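Local atomic coordinates of putative metal-dependent isothiocyanate hydrolase SaxA (Pectobacterium carotovorum, PDB entry 6BRM), a protein that probably hydrolyses isothiocyanates, the defensive compounds of cruciferous plants, using a pair of zinc ions held in a metallo-beta-lactamase fold. Residues M25-K29 against E30-G34; Q79-P82 against K83-I87; K173-R177 against F178-I182. All coordinates share one frame; numbering follows the deposited sequence.

Contact 1: M25-K29 against E30-G34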
ATOM      1  N   MET B  25     -24.287  -4.835  -8.750  1.00 58.90           N
ATOM      2  CA  MET B  25     -25.065  -5.698  -7.856  1.00 60.61           C
ATOM      3  C   MET B  25     -26.527  -5.598  -8.299  1.00 63.11           C
ATOM      4  O   MET B  25     -27.168  -4.564  -8.093  1.00 65.51           O
ATOM      5  CB  MET B  25     -24.907  -5.253  -6.400  1.00 60.80           C
ATOM      6  CG  MET B  25     -25.347  -6.296  -5.383  1.00 62.32           C
ATOM      7  SD  MET B  25     -26.073  -5.640  -3.864  1.00 63.78           S
ATOM      8  CE  MET B  25     -24.774  -4.586  -3.228  1.00 63.62           C
ATOM      9  N   LEU B  26     -27.038  -6.665  -8.917  1.00 64.27           N
ATOM     10  CA  LEU B  26     -28.341  -6.649  -9.603  1.00 66.41           C
ATOM     11  C   LEU B  26     -29.419  -7.590  -9.015  1.00 68.73           C
ATOM     12  O   LEU B  26     -30.462  -7.797  -9.642  1.00 70.09           O
ATOM     13  CB  LEU B  26     -28.122  -6.951 -11.102  1.00 66.54           C
ATOM     14  CG  LEU B  26     -27.943  -5.752 -12.040  1.00 66.21           C
ATOM     15  CD1 LEU B  26     -26.888  -4.772 -11.544  1.00 65.80           C
ATOM     16  CD2 LEU B  26     -27.600  -6.250 -13.435  1.00 66.94           C
ATOM     17  N   ALA B  27     -29.190  -8.141  -7.821  1.00 71.85           N
ATOM     18  CA  ALA B  27     -30.198  -8.989  -7.157  1.00 72.62           C
ATOM     19  C   ALA B  27     -31.367  -8.148  -6.638  1.00 72.46           C
ATOM     20  O   ALA B  27     -31.183  -6.987  -6.265  1.00 74.22           O
ATOM     21  CB  ALA B  27     -29.576  -9.782  -6.014  1.00 71.91           C
ATOM     22  N   GLU B  28     -32.559  -8.747  -6.613  1.00 71.73           N
ATOM     23  CA  GLU B  28     -33.767  -8.072  -6.109  1.00 70.69           C
ATOM     24  C   GLU B  28     -33.712  -7.875  -4.587  1.00 70.20           C
ATOM     25  O   GLU B  28     -32.806  -8.386  -3.918  1.00 70.00           O
ATOM     26  CB  GLU B  28     -35.029  -8.853  -6.503  1.00 70.19           C
ATOM     27  CG  GLU B  28     -35.300  -8.874  -8.000  1.00 70.62           C
ATOM     28  CD  GLU B  28     -36.706  -9.334  -8.344  1.00 70.88           C
ATOM     29  OE1 GLU B  28     -37.281  -8.791  -9.311  1.00 70.88           O
ATOM     30  OE2 GLU B  28     -37.236 -10.234  -7.656  1.00 70.51           O
ATOM     31  N   LYS B  29     -34.678  -7.125  -4.051  1.00 68.74           N
ATOM     32  CA  LYS B  29     -34.718  -6.814  -2.617  1.00 67.24           C
ATOM     33  C   LYS B  29     -34.755  -8.100  -1.793  1.00 66.63           C
ATOM     34  O   LYS B  29     -35.652  -8.926  -1.969  1.00 67.65           O
ATOM     35  CB  LYS B  29     -35.926  -5.934  -2.266  1.00 67.49           C
ATOM     36  CG  LYS B  29     -35.760  -5.158  -0.964  1.00 68.41           C
ATOM     37  CD  LYS B  29     -37.081  -4.921  -0.245  1.00 68.60           C
ATOM     38  CE  LYS B  29     -36.861  -4.280   1.115  1.00 67.85           C
ATOM     39  NZ  LYS B  29     -38.109  -4.226   1.921  1.00 68.18           N
ATOM     40  N   GLU B  30     -33.746  -8.272  -0.936  1.00 65.11           N
ATOM     41  CA  GLU B  30     -33.631  -9.423  -0.028  1.00 64.44           C
ATOM     42  C   GLU B  30     -33.528 -10.783  -0.750  1.00 61.82           C
ATOM     43  O   GLU B  30     -33.858 -11.819  -0.171  1.00 62.91           O
ATOM     44  CB  GLU B  30     -34.791  -9.420   0.986  1.00 65.90           C
ATOM     45  CG  GLU B  30     -35.007  -8.073   1.674  1.00 67.20           C
ATOM     46  CD  GLU B  30     -36.015  -8.123   2.812  1.00 67.83           C
ATOM     47  OE1 GLU B  30     -35.784  -7.450   3.838  1.00 66.28           O
ATOM     48  OE2 GLU B  30     -37.040  -8.826   2.682  1.00 70.72           O
ATOM     49  N   ALA B  31     -33.030 -10.775  -1.990  1.00 59.81           N
ATOM     50  CA  ALA B  31     -33.106 -11.944  -2.888  1.00 58.48           C
ATOM     51  C   ALA B  31     -31.879 -12.870  -2.937  1.00 57.50           C
ATOM     52  O   ALA B  31     -31.930 -13.885  -3.632  1.00 56.41           O
ATOM     53  CB  ALA B  31     -33.450 -11.482  -4.299  1.00 57.58           C
ATOM     54  N   TRP B  32     -30.790 -12.541  -2.235  1.00 58.26           N
ATOM     55  CA  TRP B  32     -29.607 -13.423  -2.196  1.00 57.45           C
ATOM     56  C   TRP B  32     -29.959 -14.741  -1.502  1.00 57.79           C
ATOM     57  O   TRP B  32     -30.092 -14.791  -0.274  1.00 56.65           O
ATOM     58  CB  TRP B  32     -28.404 -12.764  -1.490  1.00 57.68           C
ATOM     59  CG  TRP B  32     -27.673 -11.693  -2.285  1.00 57.11           C
ATOM     60  CD1 TRP B  32     -27.838 -11.379  -3.609  1.00 57.01           C
ATOM     61  CD2 TRP B  32     -26.630 -10.835  -1.802  1.00 56.23           C
ATOM     62  NE1 TRP B  32     -26.985 -10.363  -3.968  1.00 56.81           N
ATOM     63  CE2 TRP B  32     -26.230 -10.011  -2.881  1.00 56.50           C
ATOM     64  CE3 TRP B  32     -26.003 -10.673  -0.558  1.00 55.53           C
ATOM     65  CZ2 TRP B  32     -25.225  -9.038  -2.755  1.00 55.34           C
ATOM     66  CZ3 TRP B  32     -25.002  -9.704  -0.432  1.00 55.99           C
ATOM     67  CH2 TRP B  32     -24.624  -8.900  -1.528  1.00 55.34           C
ATOM     68  N   ASP B  33     -30.101 -15.796  -2.306  1.00 58.16           N
ATOM     69  CA  ASP B  33     -30.563 -17.110  -1.842  1.00 58.76           C
ATOM     70  C   ASP B  33     -29.446 -18.173  -1.846  1.00 58.31           C
ATOM     71  O   ASP B  33     -29.702 -19.355  -2.107  1.00 60.12           O
ATOM     72  CB  ASP B  33     -31.791 -17.570  -2.663  1.00 59.42           C
ATOM     73  CG  ASP B  33     -31.487 -17.761  -4.148  1.00 59.38           C
ATOM     74  OD1 ASP B  33     -30.597 -17.068  -4.677  1.00 61.00           O
ATOM     75  OD2 ASP B  33     -32.153 -18.598  -4.792  1.00 60.55           O
ATOM     76  N   GLY B  34     -28.217 -17.752  -1.539  1.00 55.54           N
ATOM     77  CA  GLY B  34     -27.095 -18.677  -1.371  1.00 54.15           C
ATOM     78  C   GLY B  34     -27.235 -19.380  -0.036  1.00 52.78           C
ATOM     79  O   GLY B  34     -27.322 -18.721   1.000  1.00 52.18           O
TER

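Contact 2: Q79-P82 against K83-I87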
ATOM      1  N   GLN B  79     -25.744 -13.490 -14.161  1.00 68.23           N
ATOM      2  CA  GLN B  79     -26.771 -13.970 -15.086  1.00 68.37           C
ATOM      3  C   GLN B  79     -27.259 -12.849 -16.003  1.00 67.03           C
ATOM      4  O   GLN B  79     -27.283 -13.010 -17.226  1.00 68.16           O
ATOM      5  CB  GLN B  79     -27.961 -14.550 -14.312  1.00 71.66           C
ATOM      6  CG  GLN B  79     -27.625 -15.743 -13.425  1.00 73.30           C
ATOM      7  CD  GLN B  79     -28.785 -16.164 -12.539  1.00 75.01           C
ATOM      8  OE1 GLN B  79     -28.651 -16.245 -11.316  1.00 76.34           O
ATOM      9  NE2 GLN B  79     -29.935 -16.431 -13.154  1.00 75.62           N
ATOM     10  N   ALA B  80     -27.635 -11.716 -15.406  1.00 66.16           N
ATOM     11  CA  ALA B  80     -28.328 -10.625 -16.121  1.00 64.92           C
ATOM     12  C   ALA B  80     -27.473  -9.850 -17.134  1.00 64.08           C
ATOM     13  O   ALA B  80     -27.986  -9.426 -18.173  1.00 63.54           O
ATOM     14  CB  ALA B  80     -28.947  -9.657 -15.122  1.00 65.07           C
ATOM     15  N   VAL B  81     -26.189  -9.654 -16.826  1.00 62.36           N
ATOM     16  CA  VAL B  81     -25.259  -8.981 -17.745  1.00 60.73           C
ATOM     17  C   VAL B  81     -24.891  -9.968 -18.864  1.00 58.62           C
ATOM     18  O   VAL B  81     -24.499 -11.103 -18.569  1.00 60.29           O
ATOM     19  CB  VAL B  81     -23.986  -8.486 -17.011  1.00 60.85           C
ATOM     20  CG1 VAL B  81     -22.982  -7.865 -17.979  1.00 61.45           C
ATOM     21  CG2 VAL B  81     -24.350  -7.465 -15.940  1.00 59.98           C
ATOM     22  N   PRO B  82     -25.011  -9.546 -20.144  1.00 54.40           N
ATOM     23  CA  PRO B  82     -24.754 -10.476 -21.243  1.00 53.80           C
ATOM     24  C   PRO B  82     -23.272 -10.804 -21.376  1.00 53.82           C
ATOM     25  O   PRO B  82     -22.427  -9.958 -21.086  1.00 51.78           O
ATOM     26  CB  PRO B  82     -25.262  -9.721 -22.471  1.00 52.37           C
ATOM     27  CG  PRO B  82     -25.090  -8.292 -22.119  1.00 51.92           C
ATOM     28  CD  PRO B  82     -25.322  -8.192 -20.643  1.00 52.85           C
ATOM     29  N   LYS B  83     -22.976 -12.022 -21.824  1.00 54.83           N
ATOM     30  CA  LYS B  83     -21.604 -12.549 -21.812  1.00 56.33           C
ATOM     31  C   LYS B  83     -20.661 -11.877 -22.819  1.00 55.87           C
ATOM     32  O   LYS B  83     -19.441 -11.882 -22.624  1.00 55.11           O
ATOM     33  CB  LYS B  83     -21.607 -14.069 -22.025  1.00 57.09           C
ATOM     34  CG  LYS B  83     -22.402 -14.872 -20.999  1.00 56.98           C
ATOM     35  CD  LYS B  83     -21.990 -14.581 -19.563  1.00 58.54           C
ATOM     36  CE  LYS B  83     -22.643 -15.543 -18.582  1.00 59.90           C
ATOM     37  NZ  LYS B  83     -24.112 -15.320 -18.460  1.00 60.73           N
ATOM     38  N   ASP B  84     -21.239 -11.294 -23.871  1.00 55.27           N
ATOM     39  CA  ASP B  84     -20.492 -10.545 -24.897  1.00 55.52           C
ATOM     40  C   ASP B  84     -20.194  -9.072 -24.529  1.00 56.10           C
ATOM     41  O   ASP B  84     -19.620  -8.334 -25.341  1.00 56.11           O
ATOM     42  CB  ASP B  84     -21.203 -10.632 -26.269  1.00 56.66           C
ATOM     43  CG  ASP B  84     -22.706 -10.360 -26.189  1.00 57.23           C
ATOM     44  OD1 ASP B  84     -23.118  -9.392 -25.514  1.00 56.75           O
ATOM     45  OD2 ASP B  84     -23.477 -11.138 -26.793  1.00 57.93           O
ATOM     46  N   MET B  85     -20.586  -8.651 -23.323  1.00 56.19           N
ATOM     47  CA  MET B  85     -20.238  -7.328 -22.794  1.00 56.46           C
ATOM     48  C   MET B  85     -18.742  -7.244 -22.492  1.00 56.23           C
ATOM     49  O   MET B  85     -18.137  -8.217 -22.031  1.00 57.65           O
ATOM     50  CB  MET B  85     -21.038  -7.048 -21.511  1.00 57.76           C
ATOM     51  CG  MET B  85     -20.767  -5.712 -20.822  1.00 58.84           C
ATOM     52  SD  MET B  85     -21.324  -4.270 -21.749  1.00 61.80           S
ATOM     53  CE  MET B  85     -23.102  -4.453 -21.592  1.00 62.42           C
ATOM     54  N   LEU B  86     -18.164  -6.070 -22.741  1.00 54.00           N
ATOM     55  CA  LEU B  86     -16.765  -5.795 -22.418  1.00 53.51           C
ATOM     56  C   LEU B  86     -16.599  -5.573 -20.907  1.00 53.53           C
ATOM     57  O   LEU B  86     -17.083  -4.572 -20.370  1.00 52.63           O
ATOM     58  CB  LEU B  86     -16.271  -4.565 -23.193  1.00 53.55           C
ATOM     59  CG  LEU B  86     -14.832  -4.079 -22.962  1.00 53.73           C
ATOM     60  CD1 LEU B  86     -13.806  -5.183 -23.188  1.00 53.65           C
ATOM     61  CD2 LEU B  86     -14.540  -2.890 -23.862  1.00 54.63           C
ATOM     62  N   ILE B  87     -15.914  -6.498 -20.234  1.00 52.49           N
ATOM     63  CA  ILE B  87     -15.670  -6.401 -18.793  1.00 50.86           C
ATOM     64  C   ILE B  87     -14.217  -6.010 -18.528  1.00 50.06           C
ATOM     65  O   ILE B  87     -13.297  -6.657 -19.030  1.00 49.76           O
ATOM     66  CB  ILE B  87     -15.945  -7.736 -18.056  1.00 51.68           C
ATOM     67  CG1 ILE B  87     -17.241  -8.409 -18.543  1.00 52.87           C
ATOM     68  CG2 ILE B  87     -15.996  -7.509 -16.549  1.00 51.68           C
ATOM     69  CD1 ILE B  87     -18.501  -7.586 -18.365  1.00 53.12           C
TER

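Contact 3: K173-R177 against F178-I182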
ATOM      1  N   LYS B 173      -1.344   9.153  -1.356  1.00 53.97           N
ATOM      2  CA  LYS B 173      -0.516   9.458  -2.536  1.00 56.20           C
ATOM      3  C   LYS B 173      -1.314   9.613  -3.836  1.00 55.07           C
ATOM      4  O   LYS B 173      -0.895  10.348  -4.732  1.00 56.41           O
ATOM      5  CB  LYS B 173       0.569   8.393  -2.734  1.00 58.47           C
ATOM      6  CG  LYS B 173       1.679   8.450  -1.696  1.00 60.08           C
ATOM      7  CD  LYS B 173       2.660   7.298  -1.849  1.00 62.32           C
ATOM      8  CE  LYS B 173       3.545   7.440  -3.079  1.00 64.04           C
ATOM      9  NZ  LYS B 173       4.506   6.307  -3.199  1.00 65.10           N
ATOM     10  N   SER B 174      -2.446   8.914  -3.942  1.00 54.73           N
ATOM     11  CA  SER B 174      -3.342   9.050  -5.095  1.00 54.27           C
ATOM     12  C   SER B 174      -4.061  10.399  -5.113  1.00 53.80           C
ATOM     13  O   SER B 174      -4.241  10.985  -6.176  1.00 56.13           O
ATOM     14  CB  SER B 174      -4.358   7.912  -5.121  1.00 54.21           C
ATOM     15  OG  SER B 174      -3.691   6.668  -5.200  1.00 55.74           O
ATOM     16  N   LEU B 175      -4.472  10.880  -3.940  1.00 53.86           N
ATOM     17  CA  LEU B 175      -5.031  12.230  -3.802  1.00 53.59           C
ATOM     18  C   LEU B 175      -3.977  13.294  -4.108  1.00 54.20           C
ATOM     19  O   LEU B 175      -4.279  14.297  -4.749  1.00 57.17           O
ATOM     20  CB  LEU B 175      -5.590  12.462  -2.390  1.00 53.45           C
ATOM     21  CG  LEU B 175      -6.750  11.596  -1.880  1.00 53.14           C
ATOM     22  CD1 LEU B 175      -7.044  11.925  -0.423  1.00 51.54           C
ATOM     23  CD2 LEU B 175      -8.001  11.773  -2.728  1.00 52.82           C
ATOM     24  N   GLN B 176      -2.747  13.071  -3.644  1.00 54.05           N
ATOM     25  CA  GLN B 176      -1.637  14.004  -3.890  1.00 52.87           C
ATOM     26  C   GLN B 176      -1.198  14.021  -5.355  1.00 50.59           C
ATOM     27  O   GLN B 176      -0.919  15.089  -5.901  1.00 53.64           O
ATOM     28  CB  GLN B 176      -0.440  13.683  -2.989  1.00 53.72           C
ATOM     29  CG  GLN B 176      -0.683  13.989  -1.516  1.00 54.61           C
ATOM     30  CD  GLN B 176       0.467  13.571  -0.616  1.00 55.41           C
ATOM     31  OE1 GLN B 176       1.510  13.112  -1.084  1.00 57.52           O
ATOM     32  NE2 GLN B 176       0.282  13.735   0.690  1.00 54.63           N
ATOM     33  N   ARG B 177      -1.145  12.851  -5.986  1.00 46.78           N
ATOM     34  CA  ARG B 177      -0.744  12.752  -7.393  1.00 45.20           C
ATOM     35  C   ARG B 177      -1.818  13.314  -8.326  1.00 45.98           C
ATOM     36  O   ARG B 177      -1.610  14.358  -8.948  1.00 48.05           O
ATOM     37  CB  ARG B 177      -0.409  11.301  -7.770  1.00 42.60           C
ATOM     38  CG  ARG B 177       0.011  11.099  -9.220  1.00 41.04           C
ATOM     39  CD  ARG B 177       0.251   9.631  -9.530  1.00 40.97           C
ATOM     40  NE  ARG B 177       0.450   9.391 -10.957  1.00 40.22           N
ATOM     41  CZ  ARG B 177       0.665   8.198 -11.511  1.00 40.44           C
ATOM     42  NH1 ARG B 177       0.716   7.097 -10.764  1.00 40.75           N
ATOM     43  NH2 ARG B 177       0.832   8.102 -12.830  1.00 40.62           N
ATOM     44  N   PHE B 178      -2.958  12.627  -8.416  1.00 45.70           N
ATOM     45  CA  PHE B 178      -3.981  12.937  -9.428  1.00 46.08           C
ATOM     46  C   PHE B 178      -4.841  14.161  -9.090  1.00 46.79           C
ATOM     47  O   PHE B 178      -5.436  14.752  -9.996  1.00 44.69           O
ATOM     48  CB  PHE B 178      -4.878  11.722  -9.684  1.00 45.71           C
ATOM     49  CG  PHE B 178      -4.125  10.493 -10.112  1.00 44.63           C
ATOM     50  CD1 PHE B 178      -3.625  10.385 -11.402  1.00 44.24           C
ATOM     51  CD2 PHE B 178      -3.906   9.446  -9.221  1.00 44.22           C
ATOM     52  CE1 PHE B 178      -2.924   9.256 -11.799  1.00 44.54           C
ATOM     53  CE2 PHE B 178      -3.210   8.314  -9.612  1.00 44.16           C
ATOM     54  CZ  PHE B 178      -2.716   8.217 -10.904  1.00 44.50           C
ATOM     55  N   LYS B 179      -4.911  14.523  -7.803  1.00 47.21           N
ATOM     56  CA  LYS B 179      -5.617  15.729  -7.328  1.00 50.26           C
ATOM     57  C   LYS B 179      -7.057  15.840  -7.852  1.00 50.85           C
ATOM     58  O   LYS B 179      -7.390  16.797  -8.560  1.00 50.74           O
ATOM     59  CB  LYS B 179      -4.807  16.992  -7.662  1.00 51.75           C
ATOM     60  CG  LYS B 179      -3.389  16.978  -7.097  1.00 52.58           C
ATOM     61  CD  LYS B 179      -2.927  18.350  -6.624  1.00 52.56           C
ATOM     62  CE  LYS B 179      -3.508  18.704  -5.263  1.00 53.46           C
ATOM     63  NZ  LYS B 179      -2.878  19.916  -4.672  1.00 53.94           N
ATOM     64  N   PRO B 180      -7.914  14.858  -7.505  1.00 52.64           N
ATOM     65  CA  PRO B 180      -9.265  14.841  -8.067  1.00 53.11           C
ATOM     66  C   PRO B 180     -10.165  15.917  -7.474  1.00 53.54           C
ATOM     67  O   PRO B 180     -10.118  16.158  -6.268  1.00 55.10           O
ATOM     68  CB  PRO B 180      -9.795  13.444  -7.691  1.00 52.97           C
ATOM     69  CG  PRO B 180      -8.660  12.716  -7.046  1.00 52.75           C
ATOM     70  CD  PRO B 180      -7.728  13.761  -6.539  1.00 52.58           C
ATOM     71  N   GLU B 181     -10.968  16.558  -8.321  1.00 54.75           N
ATOM     72  CA  GLU B 181     -12.030  17.455  -7.851  1.00 57.26           C
ATOM     73  C   GLU B 181     -13.192  16.658  -7.231  1.00 55.39           C
ATOM     74  O   GLU B 181     -13.918  17.179  -6.387  1.00 54.36           O
ATOM     75  CB  GLU B 181     -12.547  18.355  -8.987  1.00 60.37           C
ATOM     76  CG  GLU B 181     -11.524  19.351  -9.532  1.00 62.59           C
ATOM     77  CD  GLU B 181     -10.894  18.914 -10.849  1.00 66.42           C
ATOM     78  OE1 GLU B 181     -11.493  19.174 -11.916  1.00 68.77           O
ATOM     79  OE2 GLU B 181      -9.791  18.326 -10.820  1.00 70.09           O
ATOM     80  N   ILE B 182     -13.357  15.405  -7.660  1.00 54.89           N
ATOM     81  CA  ILE B 182     -14.395  14.505  -7.150  1.00 54.53           C
ATOM     82  C   ILE B 182     -13.753  13.220  -6.622  1.00 51.53           C
ATOM     83  O   ILE B 182     -13.050  12.526  -7.359  1.00 49.44           O
ATOM     84  CB  ILE B 182     -15.403  14.129  -8.261  1.00 56.50           C
ATOM     85  CG1 ILE B 182     -16.052  15.387  -8.859  1.00 57.36           C
ATOM     86  CG2 ILE B 182     -16.481  13.187  -7.727  1.00 57.02           C
ATOM     87  CD1 ILE B 182     -16.594  15.172 -10.254  1.00 58.48           C
TER

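Contact 1: M25-K29 against E30-G34
Met25 lays its thioether against the benzo side of the Trp32 indole, a Met-aromatic contact in the loop that follows strand 18-22 of the metallo-beta-lactamase fold. With CG anti to the backbone N (chi1 -164°), the Met25 chain carries CG and SD to Trp32 CZ2, crossing the indole at roughly a right angle. The sulfur approaches obliquely: Met25 SD is 4.8 Å from the centroid of the six-membered ring of Trp32, 57° off the ring normal, and 3.7 Å from Trp32 CZ2. At the pyrrole part of the indole, Ala27 CB lies 3.4 Å from both CD1 and NE1 of Trp32. The indole N-H itself is satisfied by Asp74 OD2, which also accepts from the backbone N of Ala27, so one carboxylate oxygen ties the indole to the backbone at Ala27.

A type II beta turn from Glu28 to Ala31, with Glu30 at its third position in positive phi (61°), returns the chain so that Trp32 meets Met25 and Ala27. The side chain of Met25 also comes within about 4 Å of that of Asp71, a zinc ligand, which places this loop beside the metal site. Ala31 N donates to Glu28 O over 3.1 Å, closing the turn.

Contact 2: Q79-P82 against K83-I87
Val81 and Met85 meet across the exit from helix 75-80, where a type I beta turn from Pro82 to Met85 redirects the chain. The polar evidence for the turn is a single backbone bond between the two segments, Met85 N to Pro82 O at 3.2 Å, with an angle of 159° at the hydrogen.

The apolar contacts are looser. Val81 CG1 lies 4.1 Å from Met85 CB, the side chains crossing at about a right angle, and Pro82 CG is 4.3 Å from the same Met85 CB, so this one methylene touches two successive residues. Asp84 adds a contact with the proline ring: the position of its CG between the backbone N and the carbonyl carbon (chi1 47°) turns OD1 toward the proline, 3.7 Å from Pro82 CB.

The charged contribution is Lys83, whose chain bends at chi2 and chi4 back toward the helix end. Its NZ donates to Gln78 O, and the side chain makes a cation-pi contact with Phe103.

The turn is the return leg of a beta-alpha-beta crossover from strand 62-64 through helix 75-80 to the parallel strand 87-89: Val81 and Ile87 touch Phe103 in the loop before strand 106-108, and Met85 packs on Val63 of strand 62-64.

Contact 3: K173-R177 against F178-I182
The C-terminal end of helix 169-178 unwinds here into the link to strand 182-186, and two backbone bonds record the change. Phe178 N donates to Ser174 O at 3.1 Å with an angle of 151° at the hydrogen, a regular i to i+4 helical bond. The next one, Lys179 N to Leu175 O, has the same length but is weak, at only 128°. Lys179 is the first residue to leave helical geometry, with positive phi, and its CA also approaches Leu175 O, adding a CA-H...O contact. Pro180 follows, bringing no N-H to continue the helical pattern; its CD lies 4.3 Å from Leu175 CD2.

The main side-chain contact is between neighbours, Arg177 and Phe178, which run side by side in the same direction. The arginine is extended from CG to NE, with CG anti to the backbone N, so that its length passes over one face of the phenyl ring. Arg177 CD lies 3.8 Å from the Phe178 ring centroid, a CH-pi contact offset toward the rim. Farther out, Phe178 CZ sits 3.4 Å from Arg177 CZ, over a face of the guanidinium, whose plane is turned by just 22° from the ring. Near the plane of the phenyl ring, Ser174 O meets the edge at CD2, 3.4 Å away. The charged end of the arginine is held by a salt bridge from NH2 to Glu112, and Ser174 OG bonds to Pro170 O one helical turn back.

The helix end lies against one sheet: Ser174, Leu175 and Pro180 touch Tyr160 of strand 159-163, while Arg177 and Phe178 meet Tyr122 of strand 120-124.

Contacts 1, 2 and 3 follow one another along the chain within the metallo-beta-lactamase domain. The first two are neighbours, their centres 18 Å apart: Leu26 CD2 of the loop after strand 18-22 packs 4.0 Å from Ala80 CB at the end of helix 75-80. Contact 3 leads into strand 182-186; its centre is 35 Å from that of contact 1, on the opposite side of the chain's centre, and 31 Å from that of contact 2. Contacts 1 and 2 thus belong to the half built on the seven-stranded sheet with strands 18-22 and 87-89, contact 1 lying nearest the zinc site, and contact 3 to the half built on the other seven-stranded sheet, away from the zinc ligands.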